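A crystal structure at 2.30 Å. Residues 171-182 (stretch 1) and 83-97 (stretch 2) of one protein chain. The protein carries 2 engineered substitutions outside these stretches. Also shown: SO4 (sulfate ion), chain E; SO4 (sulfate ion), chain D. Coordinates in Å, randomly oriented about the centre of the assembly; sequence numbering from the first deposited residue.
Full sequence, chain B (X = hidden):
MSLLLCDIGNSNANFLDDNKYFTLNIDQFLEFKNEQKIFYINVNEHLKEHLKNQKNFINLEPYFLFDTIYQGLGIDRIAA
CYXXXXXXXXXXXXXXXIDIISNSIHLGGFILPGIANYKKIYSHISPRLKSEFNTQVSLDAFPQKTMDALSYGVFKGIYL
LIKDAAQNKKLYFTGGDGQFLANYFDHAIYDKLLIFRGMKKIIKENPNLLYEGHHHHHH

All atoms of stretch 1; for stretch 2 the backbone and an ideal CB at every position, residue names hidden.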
# COMPACT_ATOMS: atom_id res chain seq x y z
N LEU B 171 5.44 11.49 17.55
CA LEU B 171 5.60 10.23 16.83
C LEU B 171 6.75 9.44 17.37
O LEU B 171 7.81 9.99 17.63
CB LEU B 171 5.92 10.46 15.38
CG LEU B 171 4.76 10.70 14.44
CD1 LEU B 171 5.26 11.45 13.23
CD2 LEU B 171 4.23 9.37 14.07
N TYR B 172 6.52 8.14 17.53
CA TYR B 172 7.58 7.23 17.84
C TYR B 172 7.62 6.23 16.67
O TYR B 172 6.56 5.90 16.10
CB TYR B 172 7.31 6.58 19.18
CG TYR B 172 7.14 7.61 20.31
CD1 TYR B 172 8.22 7.93 21.13
CD2 TYR B 172 5.93 8.27 20.51
CE1 TYR B 172 8.09 8.82 22.11
CE2 TYR B 172 5.79 9.19 21.51
CZ TYR B 172 6.89 9.47 22.30
OH TYR B 172 6.81 10.37 23.33
N PHE B 173 8.84 5.82 16.30
CA PHE B 173 9.06 4.98 15.15
C PHE B 173 9.97 3.86 15.57
O PHE B 173 10.82 4.07 16.45
CB PHE B 173 9.76 5.75 14.00
CG PHE B 173 8.83 6.43 13.07
CD1 PHE B 173 8.29 5.75 11.98
CD2 PHE B 173 8.49 7.76 13.26
CE1 PHE B 173 7.39 6.40 11.09
CE2 PHE B 173 7.62 8.40 12.40
CZ PHE B 173 7.06 7.71 11.30
N THR B 174 9.78 2.69 14.96
CA THR B 174 10.61 1.50 15.26
C THR B 174 10.58 0.59 14.06
O THR B 174 9.88 0.87 13.08
CB THR B 174 10.20 0.74 16.62
OG1 THR B 174 11.20 -0.20 16.99
CG2 THR B 174 8.83 0.06 16.55
N GLY B 175 11.38 -0.46 14.10
CA GLY B 175 11.39 -1.40 12.98
C GLY B 175 12.45 -1.09 11.93
O GLY B 175 13.01 0.02 11.91
N GLY B 176 12.74 -2.08 11.07
CA GLY B 176 13.77 -1.99 10.03
C GLY B 176 13.63 -0.78 9.14
O GLY B 176 14.62 -0.28 8.66
N ASP B 177 12.40 -0.28 8.93
CA ASP B 177 12.20 0.88 8.03
C ASP B 177 11.81 2.12 8.79
O ASP B 177 11.41 3.11 8.19
CB ASP B 177 11.16 0.60 6.93
CG ASP B 177 11.69 -0.34 5.83
OD1 ASP B 177 12.77 -0.04 5.25
OD2 ASP B 177 11.03 -1.35 5.51
N GLY B 178 11.91 2.06 10.11
CA GLY B 178 11.39 3.14 10.96
C GLY B 178 12.18 4.45 10.84
O GLY B 178 11.56 5.54 10.73
N GLN B 179 13.53 4.35 10.83
CA GLN B 179 14.43 5.54 10.77
C GLN B 179 14.19 6.35 9.48
O GLN B 179 14.00 7.59 9.51
CB GLN B 179 15.92 5.17 10.95
CG GLN B 179 16.87 6.44 10.97
CD GLN B 179 16.52 7.45 12.08
OE1 GLN B 179 16.87 7.25 13.22
NE2 GLN B 179 15.82 8.53 11.73
N PHE B 180 14.14 5.62 8.37
CA PHE B 180 13.78 6.17 7.09
C PHE B 180 12.45 6.96 7.11
O PHE B 180 12.37 8.12 6.65
CB PHE B 180 13.74 5.05 6.08
CG PHE B 180 13.14 5.46 4.80
CD1 PHE B 180 13.80 6.35 3.97
CD2 PHE B 180 11.91 4.97 4.42
CE1 PHE B 180 13.23 6.73 2.79
CE2 PHE B 180 11.36 5.38 3.27
CZ PHE B 180 12.02 6.24 2.45
N LEU B 181 11.41 6.36 7.69
CA LEU B 181 10.12 7.06 7.78
C LEU B 181 10.15 8.23 8.77
O LEU B 181 9.59 9.28 8.50
CB LEU B 181 9.01 6.10 8.14
CG LEU B 181 8.70 5.04 7.07
CD1 LEU B 181 7.61 4.17 7.65
CD2 LEU B 181 8.26 5.67 5.71
N ALA B 182 10.85 8.05 9.90
CA ALA B 182 10.99 9.10 10.90
C ALA B 182 11.57 10.42 10.29
O ALA B 182 11.01 11.52 10.51
CB ALA B 182 11.85 8.60 12.01
N UNK B 83 5.28 1.74 26.49
CA UNK B 83 6.03 2.75 27.28
C UNK B 83 5.59 4.18 26.90
O UNK B 83 6.17 5.17 27.34
CB UNK B 83 7.54 2.59 27.06
N UNK B 84 4.55 4.27 26.08
CA UNK B 84 4.06 5.55 25.54
C UNK B 84 2.72 5.94 26.15
O UNK B 84 1.80 5.14 26.22
CB UNK B 84 3.93 5.47 24.02
N UNK B 85 2.66 7.18 26.64
CA UNK B 85 1.48 7.76 27.30
C UNK B 85 0.61 8.45 26.31
O UNK B 85 -0.60 8.41 26.41
CB UNK B 85 1.88 8.74 28.40
N UNK B 86 1.23 9.15 25.37
CA UNK B 86 0.54 9.92 24.34
C UNK B 86 1.46 9.86 23.16
O UNK B 86 2.67 10.03 23.35
CB UNK B 86 0.23 11.36 24.76
N UNK B 87 0.88 9.64 21.98
CA UNK B 87 1.65 9.59 20.76
C UNK B 87 1.16 8.62 19.69
O UNK B 87 0.19 7.86 19.87
CB UNK B 87 3.10 9.24 21.12
N UNK B 88 1.83 8.68 18.54
CA UNK B 88 1.50 7.79 17.46
C UNK B 88 2.69 6.88 17.34
O UNK B 88 3.81 7.35 17.26
CB UNK B 88 1.19 8.53 16.16
N UNK B 89 2.41 5.56 17.42
CA UNK B 89 3.40 4.49 17.27
C UNK B 89 3.34 3.79 15.91
O UNK B 89 2.32 3.29 15.52
CB UNK B 89 3.20 3.45 18.38
N UNK B 90 4.48 3.79 15.21
CA UNK B 90 4.64 3.26 13.85
C UNK B 90 5.74 2.23 13.92
O UNK B 90 6.85 2.54 14.29
CB UNK B 90 4.96 4.36 12.83
N UNK B 91 5.40 0.97 13.63
CA UNK B 91 6.36 -0.12 13.50
C UNK B 91 6.40 -0.47 12.02
O UNK B 91 5.44 -1.04 11.43
CB UNK B 91 5.99 -1.33 14.36
N UNK B 92 7.53 -0.13 11.42
CA UNK B 92 7.74 -0.26 9.99
C UNK B 92 8.72 -1.43 9.69
O UNK B 92 9.95 -1.27 9.69
CB UNK B 92 8.27 1.06 9.42
N UNK B 93 8.12 -2.61 9.49
CA UNK B 93 8.85 -3.82 9.05
C UNK B 93 8.11 -4.42 7.86
O UNK B 93 7.79 -3.71 6.90
CB UNK B 93 8.98 -4.84 10.18
N UNK B 94 7.82 -5.71 7.96
CA UNK B 94 7.12 -6.49 6.95
C UNK B 94 5.77 -5.93 6.68
O UNK B 94 5.24 -6.08 5.60
CB UNK B 94 7.00 -7.95 7.37
N UNK B 95 5.19 -5.39 7.73
CA UNK B 95 3.95 -4.67 7.69
C UNK B 95 4.28 -3.34 8.36
O UNK B 95 5.28 -3.23 9.06
CB UNK B 95 2.81 -5.42 8.37
N UNK B 96 3.47 -2.35 8.11
CA UNK B 96 3.54 -1.04 8.77
C UNK B 96 2.24 -0.92 9.60
O UNK B 96 1.14 -0.94 9.07
CB UNK B 96 3.69 0.10 7.76
N UNK B 97 2.38 -0.91 10.92
CA UNK B 97 1.21 -0.68 11.80
C UNK B 97 1.34 0.69 12.45
O UNK B 97 2.42 1.09 12.85
CB UNK B 97 1.09 -1.77 12.87
S SO4 E . 11.79 -5.40 11.35
O1 SO4 E . 11.21 -4.15 11.78
O2 SO4 E . 12.61 -5.16 10.16
O3 SO4 E . 12.63 -5.93 12.43
O4 SO4 E . 10.70 -6.34 10.98
S SO4 D . 8.27 -10.48 11.16
O1 SO4 D . 8.42 -9.03 10.97
O2 SO4 D . 8.43 -11.08 9.83
O3 SO4 D . 9.32 -10.95 12.05
O4 SO4 D . 6.94 -10.79 11.70

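Position 83 has nothing of stretch 1 within reach, so the contact sets no rule there; the deposited residue is T83. At position 84 CA-to-CB points toward stretch 1, and the ideal CB lies 4.9 Å from Y172 CE2. A flat aromatic face invites an aliphatic chain, and leucine, isoleucine or methionine would all suit. The residue is I84, whose CG1 sits 3.9 Å from the centroid of the Y172 ring and almost on its normal, a CH-pi contact.

Positions 85 and 86 point sideways, with no atom of stretch 1 near either CB, so polar residues are as good as any; they are E85 and D86. The second still meets the tyrosine through its backbone, D86 O lying 3.7 Å from Y172 CE2.

Position 87 is decided by the backbone. Phi is strongly positive, and a CB would be jammed against the preceding carbonyl and would stand 2.7 Å from Y172 CE2. Only glycine fits, and G87 lets the ring edge pass close to its CA.

From 88 onward the strand runs parallel to 171-174, and its side chains alternate between two faces. Position 88 shares a face with L171, its ideal CB 3.8 Å from L171 CD2; valine, isoleucine or leucine would serve. V88 places CG1 3.8 Å from L171 CD2, while V88 O accepts a hydrogen bond from Y172 N at 2.8 Å.

Position 89 is on the face of Y172 and T174, but its nearest visible neighbour is backbone, Y172 O at 4.7 Å from the ideal CB. The demand is loose, and a beta-branched residue suits the strand. It is V89.

Position 90 returns to the face of L171 and F173, with its CB 3.6 Å from F173 CE1. A compact aliphatic residue is called for. V90 brings CG1 to 3.5 Å from F173 CE1 and CG2 to 4.0 Å from L171 CD2. Its backbone works in both directions: V90 N donates to Y172 O at 3.1 Å, and V90 O accepts from T174 N at 3.0 Å.

Position 91, beside T174, has a CB 3.8 Å from T174 CG2; threonine, valine, asparagine or aspartate could all be argued. It is D91, with OD1 3.6 Å from T174 CG2 and 3.5 Å from G175 CA.

Position 92 points its CB into a tight corner, 3.6 Å from L181 CD1 and 3.7 Å from D177 C, which favours a small side chain. A92 fills it with one methyl group. A92 N donates to T174 O at 3.0 Å, and A92 O accepts from D177 N at 2.7 Å, tying the turn before the helix to the strand.

At 93 a CB would come within 2.4 Å of sulfate E O4; G93 avoids this, and a water bridges G93 O to D177 OD2. Position 94 points away: S94 binds sulfate D instead. Positions 95 and 97, out of reach, hold A95 and T97. Position 96 points toward stretch 1 from farther off, suiting a long aliphatic chain; I96 CD1 reaches 4.3 Å from L181 CD1.

Stretch 2 83-97: TIEDGVVVDAGSAIT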
# COMPACT_ATOMS: atom_id res chain seq x y z
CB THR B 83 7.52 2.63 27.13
OG1 THR B 83 7.85 2.73 25.75
CG2 THR B 83 7.99 1.33 27.66
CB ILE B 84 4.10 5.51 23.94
CG1 ILE B 84 5.58 5.62 23.51
CG2 ILE B 84 3.30 6.65 23.29
CD1 ILE B 84 6.00 4.63 22.54
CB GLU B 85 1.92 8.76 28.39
CG GLU B 85 2.38 8.10 29.79
CD GLU B 85 3.39 8.99 30.63
OE1 GLU B 85 3.51 10.25 30.45
OE2 GLU B 85 4.08 8.39 31.49
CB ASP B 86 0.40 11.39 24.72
CG ASP B 86 -0.42 11.58 25.95
OD1 ASP B 86 -1.67 11.55 25.81
OD2 ASP B 86 0.19 11.72 27.05
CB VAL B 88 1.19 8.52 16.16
CG1 VAL B 88 1.08 7.50 14.98
CG2 VAL B 88 -0.11 9.26 16.32
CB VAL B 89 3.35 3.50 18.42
CG1 VAL B 89 4.54 2.53 18.32
CG2 VAL B 89 3.41 4.23 19.75
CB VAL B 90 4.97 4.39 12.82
CG1 VAL B 90 4.94 3.85 11.33
CG2 VAL B 90 3.95 5.54 12.93
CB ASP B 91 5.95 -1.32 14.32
CG ASP B 91 7.03 -2.38 14.42
OD1 ASP B 91 8.14 -2.19 13.88
OD2 ASP B 91 6.77 -3.45 15.07
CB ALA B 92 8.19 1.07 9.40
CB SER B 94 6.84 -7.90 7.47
OG SER B 94 8.01 -8.39 8.03
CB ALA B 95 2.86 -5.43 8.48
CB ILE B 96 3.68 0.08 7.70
CG1 ILE B 96 5.07 -0.02 7.07
CG2 ILE B 96 3.45 1.49 8.27
CD1 ILE B 96 5.31 0.99 5.91
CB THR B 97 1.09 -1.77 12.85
OG1 THR B 97 2.28 -1.76 13.66
CG2 THR B 97 0.95 -3.11 12.13
O HOH W 1 8.40 -1.20 5.97
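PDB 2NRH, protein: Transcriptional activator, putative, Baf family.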